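TRNA threonylcarbamoyladenosine biosynthesis protein TsaE (Haemophilus influenzae, PDB 1HTW) is required for forming the threonylcarbamoyl group on adenosine 37 of tRNAs that read codons beginning with adenine, and binds ATP and magnesium. Local coordinates at residues Thr5-Asp10 with Asp135-Ile140; Ile34-Asn39 with Ala125-Asn130; Tyr82-Tyr87 with Cys110-Ser115. All coordinates share one frame; numbering follows the deposited sequence.

Contact 1. Residues Thr5-Asp10 with Asp135-Ile140. With ADP (adenosine-5'-diphosphate), chain H; ACT (acetate ion), chain G.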
loop_
_atom_site.group_PDB
_atom_site.type_symbol
_atom_site.label_atom_id
_atom_site.label_comp_id
_atom_site.label_asym_id
_atom_site.label_seq_id
_atom_site.Cartn_x
_atom_site.Cartn_y
_atom_site.Cartn_z
ATOM N N THR A 5 -8.478 8.861 10.891
ATOM C CA THR A 5 -7.318 8.853 11.825
ATOM C C THR A 5 -7.520 7.647 12.738
ATOM O O THR A 5 -8.531 7.525 13.434
ATOM C CB THR A 5 -7.088 10.152 12.556
ATOM O OG1 THR A 5 -5.872 10.021 13.411
ATOM C CG2 THR A 5 -8.171 10.598 13.505
ATOM N N GLN A 6 -6.510 6.777 12.799
ATOM C CA GLN A 6 -6.622 5.547 13.536
ATOM C C GLN A 6 -5.410 5.222 14.387
ATOM O O GLN A 6 -4.300 5.183 13.895
ATOM C CB GLN A 6 -6.745 4.387 12.465
ATOM C CG GLN A 6 -6.856 3.029 13.136
ATOM C CD GLN A 6 -8.245 2.743 13.668
ATOM O OE1 GLN A 6 -9.264 3.130 13.079
ATOM N NE2 GLN A 6 -8.295 2.270 14.914
ATOM N N TYR A 7 -5.696 5.121 15.692
ATOM C CA TYR A 7 -4.629 4.760 16.648
ATOM C C TYR A 7 -4.400 3.248 16.567
ATOM O O TYR A 7 -5.334 2.418 16.441
ATOM C CB TYR A 7 -5.131 5.152 18.077
ATOM C CG TYR A 7 -4.210 4.710 19.194
ATOM C CD1 TYR A 7 -2.880 5.132 19.134
ATOM C CD2 TYR A 7 -4.686 4.125 20.347
ATOM C CE1 TYR A 7 -2.012 4.805 20.179
ATOM C CE2 TYR A 7 -3.841 3.843 21.420
ATOM C CZ TYR A 7 -2.502 4.178 21.281
ATOM O OH TYR A 7 -1.642 3.970 22.356
ATOM N N ILE A 8 -3.165 2.914 16.531
ATOM C CA ILE A 8 -2.692 1.492 16.407
ATOM C C ILE A 8 -1.743 1.227 17.609
ATOM O O ILE A 8 -0.573 1.570 17.539
ATOM C CB ILE A 8 -1.855 1.447 15.125
ATOM C CG1 ILE A 8 -2.721 1.773 13.894
ATOM C CG2 ILE A 8 -1.280 0.014 15.020
ATOM C CD1 ILE A 8 -3.926 0.850 13.660
ATOM N N PRO A 9 -2.331 0.715 18.663
ATOM C CA PRO A 9 -1.574 0.606 19.942
ATOM C C PRO A 9 -0.411 -0.324 19.959
ATOM O O PRO A 9 0.531 -0.206 20.763
ATOM C CB PRO A 9 -2.654 0.198 20.940
ATOM C CG PRO A 9 -3.798 -0.285 20.192
ATOM C CD PRO A 9 -3.735 0.364 18.821
ATOM N N ASP A 10 -0.347 -1.317 19.039
ATOM C CA ASP A 10 0.736 -2.287 19.054
ATOM C C ASP A 10 0.768 -3.030 17.717
ATOM O O ASP A 10 -0.061 -2.707 16.834
ATOM C CB ASP A 10 0.415 -3.318 20.167
ATOM C CG ASP A 10 -1.022 -3.758 20.169
ATOM O OD1 ASP A 10 -1.570 -4.194 19.120
ATOM O OD2 ASP A 10 -1.691 -3.658 21.228
ATOM N N ASP A 135 7.352 4.987 20.342
ATOM C CA ASP A 135 7.599 3.713 21.029
ATOM C C ASP A 135 7.043 2.576 20.148
ATOM O O ASP A 135 7.372 2.629 18.942
ATOM C CB ASP A 135 7.026 3.709 22.438
ATOM C CG ASP A 135 7.823 4.578 23.401
ATOM O OD1 ASP A 135 9.016 4.825 23.116
ATOM O OD2 ASP A 135 7.290 4.958 24.469
ATOM N N ASP A 136 6.243 1.697 20.640
ATOM C CA ASP A 136 5.706 0.604 19.828
ATOM C C ASP A 136 4.251 0.884 19.419
ATOM O O ASP A 136 3.541 -0.048 19.039
ATOM C CB ASP A 136 5.796 -0.713 20.580
ATOM C CG ASP A 136 7.225 -1.240 20.666
ATOM O OD1 ASP A 136 8.103 -0.745 19.938
ATOM O OD2 ASP A 136 7.444 -2.152 21.496
ATOM N N ALA A 137 3.828 2.143 19.589
ATOM C CA ALA A 137 2.476 2.509 19.137
ATOM C C ALA A 137 2.594 3.337 17.874
ATOM O O ALA A 137 3.605 3.936 17.556
ATOM C CB ALA A 137 1.641 3.216 20.174
ATOM N N ARG A 138 1.496 3.407 17.108
ATOM C CA ARG A 138 1.444 4.167 15.889
ATOM C C ARG A 138 0.093 4.880 15.786
ATOM O O ARG A 138 -0.853 4.572 16.476
ATOM C CB ARG A 138 1.605 3.247 14.609
ATOM C CG ARG A 138 2.870 2.403 14.620
ATOM C CD ARG A 138 4.150 3.110 14.401
ATOM N NE ARG A 138 5.335 2.234 14.275
ATOM C CZ ARG A 138 6.086 1.893 15.319
ATOM N NH1 ARG A 138 5.822 2.376 16.539
ATOM N NH2 ARG A 138 7.206 1.179 15.158
ATOM N N ASN A 139 0.034 5.826 14.857
ATOM C CA ASN A 139 -1.244 6.440 14.462
ATOM C C ASN A 139 -1.154 6.648 12.945
ATOM O O ASN A 139 -0.191 7.180 12.400
ATOM C CB ASN A 139 -1.416 7.788 15.203
ATOM C CG ASN A 139 -2.884 8.239 15.155
ATOM O OD1 ASN A 139 -3.698 7.805 15.966
ATOM N ND2 ASN A 139 -3.131 9.072 14.164
ATOM N N ILE A 140 -2.236 6.190 12.265
ATOM C CA ILE A 140 -2.225 6.291 10.797
ATOM C C ILE A 140 -3.334 7.251 10.346
ATOM O O ILE A 140 -4.376 7.259 10.962
ATOM C CB ILE A 140 -2.640 4.874 10.258
ATOM C CG1 ILE A 140 -1.525 3.894 10.631
ATOM C CG2 ILE A 140 -2.887 4.987 8.766
ATOM C CD1 ILE A 140 -1.940 2.444 10.421
HETATM P PB ADP H . 9.141 0.712 7.487
HETATM O O1B ADP H . 8.814 -0.156 6.265
HETATM O O2B ADP H . 8.293 1.908 7.581
HETATM O O3B ADP H . 10.687 1.071 7.399
HETATM P PA ADP H . 9.026 -1.725 9.053
HETATM O O1A ADP H . 10.086 -2.463 8.300
HETATM O O2A ADP H . 7.663 -2.293 8.964
HETATM O O3A ADP H . 9.051 -0.175 8.737
HETATM O "O5'" ADP H . 9.472 -1.750 10.593
HETATM C "C5'" ADP H . 8.610 -1.547 11.683
HETATM C "C4'" ADP H . 9.342 -2.062 12.952
HETATM O "O4'" ADP H . 8.661 -1.574 14.106
HETATM C "C3'" ADP H . 9.381 -3.571 13.043
HETATM O "O3'" ADP H . 10.680 -4.018 13.544
HETATM C "C2'" ADP H . 8.201 -3.838 13.958
HETATM O "O2'" ADP H . 8.232 -5.094 14.609
HETATM C "C1'" ADP H . 8.207 -2.610 14.895
HETATM N N9 ADP H . 6.904 -2.287 15.420
HETATM C C8 ADP H . 6.587 -2.072 16.731
HETATM N N7 ADP H . 5.384 -1.698 16.998
HETATM C C5 ADP H . 4.828 -1.662 15.795
HETATM C C6 ADP H . 3.550 -1.257 15.492
HETATM N N6 ADP H . 2.650 -0.825 16.363
HETATM N N1 ADP H . 3.278 -1.196 14.158
HETATM C C2 ADP H . 4.210 -1.542 13.254
HETATM N N3 ADP H . 5.496 -1.902 13.449
HETATM C C4 ADP H . 5.700 -1.971 14.787
HETATM C C ACT G . 10.319 7.372 18.884
HETATM O O ACT G . 9.682 6.419 19.368
HETATM O OXT ACT G . 11.271 7.215 18.085
HETATM C CH3 ACT G . 9.964 8.779 19.331
#
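I8, R138 and I140 share one face of this antiparallel strand pair, and Y7 and N139 share the other. I8 sets CG1 beside its backbone N, where it crosses I140 obliquely and meets CD1 of I140 at 3.6 Å. CB of I8 lies 3.9 Å from CB of R138. The R138 chain then bends at chi2 (-72°) and lays its guanidinium over the adenine of ADP, with C5 over one guanidinium face. NH1 of R138 donates, within the guanidinium plane, to O of D135 and O of A137, which fixes the rotation of the group. NE donates to O of A44. Its charge probably polarises the base. D136 O reads the adenine amino group, accepting from ADP N6 at 2.9 Å, so this sheet edge forms the adenine side of the ADP pocket.

On the other face, N139 holds CG anti to its backbone N (chi1 -163°). ND2 of N139 reaches T5 OG1 at 3.0 Å in a nearly straight bond that lies in the amide plane. OD1 of N139 sits at the edge of the Y7 ring. Paired backbone bonds join Q6 with I140 and I8 with R138.

Strand 3-8 is the outermost strand on this side of the sheet. Helix 11-28 packs on I8 and I140 through M14, and strand 127-134 flanks strand 137-144 on its other side.

Contact 2. Residues Ile34-Asn39 with Ala125-Asn130. With NA (sodium ion), chain F.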
loop_
_atom_site.group_PDB
_atom_site.type_symbol
_atom_site.label_atom_id
_atom_site.label_comp_id
_atom_site.label_asym_id
_atom_site.label_seq_id
_atom_site.Cartn_x
_atom_site.Cartn_y
_atom_site.Cartn_z
ATOM N N ILE A 34 -5.442 -0.231 -7.949
ATOM C CA ILE A 34 -5.597 0.712 -6.796
ATOM C C ILE A 34 -4.194 1.148 -6.345
ATOM O O ILE A 34 -3.382 0.264 -6.078
ATOM C CB ILE A 34 -6.369 0.031 -5.702
ATOM C CG1 ILE A 34 -7.737 -0.506 -6.214
ATOM C CG2 ILE A 34 -6.591 0.905 -4.475
ATOM C CD1 ILE A 34 -8.609 -1.081 -5.124
ATOM N N MET A 35 -3.952 2.429 -6.346
ATOM C CA MET A 35 -2.611 2.941 -5.963
ATOM C C MET A 35 -2.666 3.378 -4.496
ATOM O O MET A 35 -3.396 4.272 -4.102
ATOM C CB MET A 35 -2.206 4.081 -6.872
ATOM C CG MET A 35 -2.378 3.683 -8.382
ATOM S SD MET A 35 -0.957 2.425 -8.853
ATOM C CE MET A 35 0.535 3.434 -8.485
ATOM N N VAL A 36 -1.798 2.731 -3.697
ATOM C CA VAL A 36 -1.740 3.070 -2.261
ATOM C C VAL A 36 -0.297 3.537 -1.994
ATOM O O VAL A 36 0.612 2.715 -2.092
ATOM C CB VAL A 36 -2.035 1.852 -1.418
ATOM C CG1 VAL A 36 -2.152 2.260 0.085
ATOM C CG2 VAL A 36 -3.461 1.270 -1.751
ATOM N N TYR A 37 -0.155 4.786 -1.542
ATOM C CA TYR A 37 1.189 5.266 -1.190
ATOM C C TYR A 37 1.338 5.161 0.324
ATOM O O TYR A 37 0.522 5.715 1.046
ATOM C CB TYR A 37 1.302 6.745 -1.551
ATOM C CG TYR A 37 1.420 7.083 -3.025
ATOM C CD1 TYR A 37 1.196 6.159 -4.042
ATOM C CD2 TYR A 37 1.722 8.388 -3.363
ATOM C CE1 TYR A 37 1.291 6.557 -5.383
ATOM C CE2 TYR A 37 1.829 8.788 -4.683
ATOM C CZ TYR A 37 1.610 7.864 -5.671
ATOM O OH TYR A 37 1.727 8.299 -6.991
ATOM N N LEU A 38 2.358 4.396 0.776
ATOM C CA LEU A 38 2.607 4.172 2.179
ATOM C C LEU A 38 3.772 5.090 2.618
ATOM O O LEU A 38 4.857 5.025 2.072
ATOM C CB LEU A 38 3.036 2.714 2.454
ATOM C CG LEU A 38 2.041 1.632 2.022
ATOM C CD1 LEU A 38 2.656 0.251 2.174
ATOM C CD2 LEU A 38 0.748 1.804 2.779
ATOM N N ASN A 39 3.425 6.029 3.504
ATOM C CA ASN A 39 4.356 7.085 3.908
ATOM C C ASN A 39 4.635 7.017 5.418
ATOM O O ASN A 39 3.911 6.512 6.231
ATOM C CB ASN A 39 3.686 8.434 3.618
ATOM C CG ASN A 39 3.453 8.683 2.131
ATOM O OD1 ASN A 39 4.282 8.265 1.285
ATOM N ND2 ASN A 39 2.325 9.313 1.845
ATOM N N ALA A 125 -1.815 8.567 -6.515
ATOM C CA ALA A 125 -2.368 7.697 -5.487
ATOM C C ALA A 125 -3.892 7.831 -5.368
ATOM O O ALA A 125 -4.406 8.927 -5.471
ATOM C CB ALA A 125 -1.794 8.050 -4.112
ATOM N N ASP A 126 -4.519 6.715 -5.010
ATOM C CA ASP A 126 -5.946 6.786 -4.675
ATOM C C ASP A 126 -6.042 7.153 -3.184
ATOM O O ASP A 126 -6.960 7.828 -2.759
ATOM C CB ASP A 126 -6.652 5.457 -4.929
ATOM C CG ASP A 126 -6.792 5.223 -6.428
ATOM O OD1 ASP A 126 -7.645 5.925 -7.066
ATOM O OD2 ASP A 126 -6.051 4.409 -7.014
ATOM N N ILE A 127 -5.058 6.640 -2.428
ATOM C CA ILE A 127 -5.122 6.893 -0.958
ATOM C C ILE A 127 -3.662 6.977 -0.446
ATOM O O ILE A 127 -2.800 6.293 -0.979
ATOM C CB ILE A 127 -5.880 5.777 -0.274
ATOM C CG1 ILE A 127 -6.134 6.020 1.225
ATOM C CG2 ILE A 127 -5.191 4.435 -0.455
ATOM C CD1 ILE A 127 -7.486 5.417 1.651
ATOM N N LEU A 128 -3.457 7.947 0.419
ATOM C CA LEU A 128 -2.155 8.067 1.111
ATOM C C LEU A 128 -2.343 7.452 2.483
ATOM O O LEU A 128 -3.327 7.725 3.158
ATOM C CB LEU A 128 -1.750 9.531 1.334
ATOM C CG LEU A 128 -1.795 10.458 0.156
ATOM C CD1 LEU A 128 -1.306 11.866 0.554
ATOM C CD2 LEU A 128 -0.924 9.922 -0.975
ATOM N N VAL A 129 -1.329 6.682 2.941
ATOM C CA VAL A 129 -1.424 6.168 4.315
ATOM C C VAL A 129 -0.228 6.780 5.065
ATOM O O VAL A 129 0.911 6.397 4.765
ATOM C CB VAL A 129 -1.222 4.625 4.303
ATOM C CG1 VAL A 129 -1.283 4.092 5.717
ATOM C CG2 VAL A 129 -2.340 3.963 3.491
ATOM N N ASN A 130 -0.488 7.737 5.965
ATOM C CA ASN A 130 0.669 8.425 6.602
ATOM C C ASN A 130 0.803 7.868 8.000
ATOM O O ASN A 130 -0.136 7.960 8.808
ATOM C CB ASN A 130 0.324 9.929 6.686
ATOM C CG ASN A 130 0.297 10.603 5.334
ATOM O OD1 ASN A 130 0.854 10.096 4.367
ATOM N ND2 ASN A 130 -0.403 11.742 5.205
HETATM NA NA NA F . 5.059 6.055 -0.553
#
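Two neighbouring parallel strands in the middle of the P-loop NTPase sheet meet here, and strand 34-39 leads into the Walker A loop. Its backbone ladder alternates regularly: Y37 N donates to I127 O, V129 N to Y37 O and N39 N to V129 O. D126 replaces a backbone partner with its carboxylate. OD2 of D126 takes the N-H of M35 at 3.0 Å on its anti lone pair, almost straight. D126 N returns a bond to M35 O. OD1 of D126 is held by T146 and by a salt bridge to K32.

Y37 turns its ring back along the strand (chi1 -74°), with CG beside the backbone N. The methyl of A125 sits over the ring centre, a CH-pi contact with CB 3.4 Å from the Y37 centroid and nearly on the normal. N39 and N130 lie side by side with amide planes 30° apart. ND2 of N39 donates to OD1 of N130 at 3.0 Å, nearly along the C=O axis, and ND2 of N130 is hydrogen-bonded to E141. OD1 of N39 binds sodium together with L38 O, I112 O and S115 OG.

On the opposite face V36 lies beside I127 and L38 beside V129, and CG1 of V36 crosses to CG2 of V129 at 3.8 Å. L49 packs on L38 and V129. Strand 34-39, the phosphate-binding loop and helix 46-56 form the strand-loop-helix of P-loop proteins.

Contact 3. Residues Tyr82-Tyr87 with Cys110-Ser115. With NA (sodium ion), chain F; MG (magnesium ion), chain D.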
loop_
_atom_site.group_PDB
_atom_site.type_symbol
_atom_site.label_atom_id
_atom_site.label_comp_id
_atom_site.label_asym_id
_atom_site.label_seq_id
_atom_site.Cartn_x
_atom_site.Cartn_y
_atom_site.Cartn_z
ATOM N N TYR A 82 1.068 -5.818 -5.972
ATOM C CA TYR A 82 2.466 -5.440 -6.192
ATOM C C TYR A 82 2.970 -4.543 -5.040
ATOM O O TYR A 82 2.284 -3.624 -4.681
ATOM C CB TYR A 82 2.637 -4.690 -7.506
ATOM C CG TYR A 82 2.290 -5.624 -8.657
ATOM C CD1 TYR A 82 3.174 -6.534 -9.151
ATOM C CD2 TYR A 82 0.973 -5.588 -9.144
ATOM C CE1 TYR A 82 2.806 -7.399 -10.186
ATOM C CE2 TYR A 82 0.591 -6.510 -10.127
ATOM C CZ TYR A 82 1.504 -7.382 -10.629
ATOM O OH TYR A 82 1.121 -8.214 -11.690
ATOM N N HIS A 83 4.043 -5.026 -4.420
ATOM C CA HIS A 83 4.623 -4.234 -3.287
ATOM C C HIS A 83 5.873 -3.590 -3.858
ATOM O O HIS A 83 6.783 -4.225 -4.415
ATOM C CB HIS A 83 4.982 -5.223 -2.159
ATOM C CG HIS A 83 5.636 -4.526 -0.979
ATOM N ND1 HIS A 83 6.436 -5.218 -0.112
ATOM C CD2 HIS A 83 5.551 -3.251 -0.559
ATOM C CE1 HIS A 83 6.874 -4.375 0.833
ATOM N NE2 HIS A 83 6.324 -3.179 0.620
ATOM N N PHE A 84 5.907 -2.253 -3.761
ATOM C CA PHE A 84 7.076 -1.500 -4.256
ATOM C C PHE A 84 7.811 -0.824 -3.106
ATOM O O PHE A 84 7.156 -0.350 -2.188
ATOM C CB PHE A 84 6.591 -0.375 -5.185
ATOM C CG PHE A 84 6.052 -0.852 -6.513
ATOM C CD1 PHE A 84 4.712 -1.239 -6.583
ATOM C CD2 PHE A 84 6.801 -0.716 -7.668
ATOM C CE1 PHE A 84 4.172 -1.627 -7.805
ATOM C CE2 PHE A 84 6.261 -1.138 -8.882
ATOM C CZ PHE A 84 4.972 -1.587 -8.926
ATOM N N ASP A 85 9.148 -0.918 -3.130
ATOM C CA ASP A 85 9.964 -0.058 -2.245
ATOM C C ASP A 85 10.935 0.657 -3.196
ATOM O O ASP A 85 11.813 -0.020 -3.755
ATOM C CB ASP A 85 10.779 -0.814 -1.206
ATOM C CG ASP A 85 11.509 0.270 -0.326
ATOM O OD1 ASP A 85 11.671 1.377 -0.851
ATOM O OD2 ASP A 85 11.781 -0.021 0.828
ATOM N N LEU A 86 10.703 1.914 -3.446
ATOM C CA LEU A 86 11.334 2.705 -4.450
ATOM C C LEU A 86 12.570 3.470 -3.942
ATOM O O LEU A 86 13.065 4.319 -4.669
ATOM C CB LEU A 86 10.435 3.668 -5.190
ATOM C CG LEU A 86 9.195 3.108 -5.908
ATOM C CD1 LEU A 86 8.436 4.174 -6.656
ATOM C CD2 LEU A 86 9.599 1.957 -6.828
ATOM N N TYR A 87 12.956 3.131 -2.723
ATOM C CA TYR A 87 14.073 3.866 -2.114
ATOM C C TYR A 87 15.290 3.940 -3.020
ATOM O O TYR A 87 15.900 5.015 -3.148
ATOM C CB TYR A 87 14.451 3.241 -0.769
ATOM C CG TYR A 87 15.528 4.097 -0.096
ATOM C CD1 TYR A 87 15.383 5.477 -0.071
ATOM C CD2 TYR A 87 16.661 3.526 0.445
ATOM C CE1 TYR A 87 16.355 6.276 0.515
ATOM C CE2 TYR A 87 17.644 4.318 1.027
ATOM C CZ TYR A 87 17.474 5.682 1.071
ATOM O OH TYR A 87 18.436 6.474 1.650
ATOM N N CYS A 110 -1.566 -1.868 -5.813
ATOM C CA CYS A 110 -0.127 -1.584 -5.762
ATOM C C CYS A 110 0.097 -0.852 -4.389
ATOM O O CYS A 110 -0.590 0.140 -4.139
ATOM C CB CYS A 110 0.311 -0.673 -6.869
ATOM S SG CYS A 110 0.234 -1.489 -8.543
ATOM N N LEU A 111 1.090 -1.353 -3.685
ATOM C CA LEU A 111 1.359 -0.727 -2.331
ATOM C C LEU A 111 2.802 -0.219 -2.407
ATOM O O LEU A 111 3.691 -1.042 -2.685
ATOM C CB LEU A 111 1.258 -1.859 -1.308
ATOM C CG LEU A 111 -0.043 -2.709 -1.347
ATOM C CD1 LEU A 111 0.051 -3.894 -0.372
ATOM C CD2 LEU A 111 -1.258 -1.832 -0.892
ATOM N N ILE A 112 2.960 1.079 -2.278
ATOM C CA ILE A 112 4.185 1.732 -2.663
ATOM C C ILE A 112 4.861 2.464 -1.499
ATOM O O ILE A 112 4.281 3.388 -0.951
ATOM C CB ILE A 112 3.897 2.713 -3.792
ATOM C CG1 ILE A 112 3.290 1.865 -4.989
ATOM C CG2 ILE A 112 5.127 3.455 -4.275
ATOM C CD1 ILE A 112 3.050 2.712 -6.207
ATOM N N GLU A 113 6.082 2.048 -1.213
ATOM C CA GLU A 113 6.930 2.759 -0.230
ATOM C C GLU A 113 7.886 3.631 -0.990
ATOM O O GLU A 113 8.290 3.345 -2.126
ATOM C CB GLU A 113 7.692 1.761 0.656
ATOM C CG GLU A 113 6.790 0.935 1.552
ATOM C CD GLU A 113 7.455 -0.046 2.451
ATOM O OE1 GLU A 113 8.412 0.363 3.184
ATOM O OE2 GLU A 113 7.000 -1.198 2.545
ATOM N N TRP A 114 8.134 4.868 -0.490
ATOM C CA TRP A 114 8.964 5.823 -1.184
ATOM C C TRP A 114 8.437 6.230 -2.538
ATOM O O TRP A 114 9.147 6.408 -3.538
ATOM C CB TRP A 114 10.400 5.263 -1.334
ATOM C CG TRP A 114 11.187 5.390 -0.072
ATOM C CD1 TRP A 114 11.396 4.432 0.884
ATOM C CD2 TRP A 114 11.894 6.556 0.376
ATOM N NE1 TRP A 114 12.170 4.937 1.891
ATOM C CE2 TRP A 114 12.493 6.233 1.598
ATOM C CE3 TRP A 114 12.052 7.843 -0.148
ATOM C CZ2 TRP A 114 13.258 7.150 2.326
ATOM C CZ3 TRP A 114 12.827 8.752 0.573
ATOM C CH2 TRP A 114 13.412 8.395 1.795
ATOM N N SER A 115 7.123 6.552 -2.589
ATOM C CA SER A 115 6.509 6.930 -3.854
ATOM C C SER A 115 7.075 8.223 -4.412
ATOM O O SER A 115 6.943 8.436 -5.633
ATOM C CB SER A 115 4.994 7.097 -3.609
ATOM O OG SER A 115 4.791 7.951 -2.493
HETATM NA NA NA F . 5.059 6.055 -0.553
HETATM MG MG MG D . 9.644 -0.782 4.560
HETATM O O HOH W 1 12.576 1.790 2.798
HETATM O O HOH W 2 10.853 -1.460 2.757
HETATM O O HOH W 3 10.972 0.868 4.760
HETATM O O HOH W 4 11.033 -2.043 5.692
#
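This pair of parallel strands carries the magnesium ligand E113 at the end of strand 109-113, beside the P-loop of the nucleotide-binding fold. The backbone ladder runs L111 N to Y82 O, F84 N to L111 O, E113 N to F84 O and L86 N to E113 O.

The polar side chains gather at the metal. E113 extends beyond CG, and its OE1 binds magnesium at 2.2 Å, in a site completed by T47, a phosphate oxygen of ADP and three waters. H83 sets CG anti to its backbone N (chi1 178°), so NE2 points at OE2 of E113 at 2.8 Å. The donor lies above the carboxylate plane, while OE2 lies in the plane of the imidazole. This second-shell bond helps fix the carboxylate. D85 reaches the ion through water 2, which donates to OD2 of D85. OD2 of D85 lies 4.1 Å from OE1 of E113, and the cation probably eases the repulsion. OD1 of D85 accepts Y87 N in an Asx turn.

Apolar packing fills the face opposite H83 and E113. CD1 of F84 meets CG1 of I112 at 3.8 Å, and SG of C110 sits obliquely beside the Y82 and F84 rings.

At the C-terminal end Y87 and W114 lie side by side, their planes at 38°. CD1 of Y87 rests over one face of the W114 indole, 3.4 Å from CE2 of W114.

Overall arrangement
From the N terminus, strand 3-8 opens the loop that contact 1 closes last, when residues 135-140 return beside it. Strand 34-39 then opens the loop of contact 2. The chain passes through helix 46-56 and strand 71-76 before residues 82-87 open contact 3, which residues 110-115 close. Residues 125-130 close contact 2 next. The loops are therefore nested, contact 3 inside contact 2 inside contact 1, and none cross. All three belong to one sheet. Contacts 2 and 3 join directly through strands 34-39 and 109-113 and share the sodium ion. Contacts 1 and 2 meet where I140 packs on V129. Contact 1 holds the adenine end of ADP, and contact 3 the magnesium end.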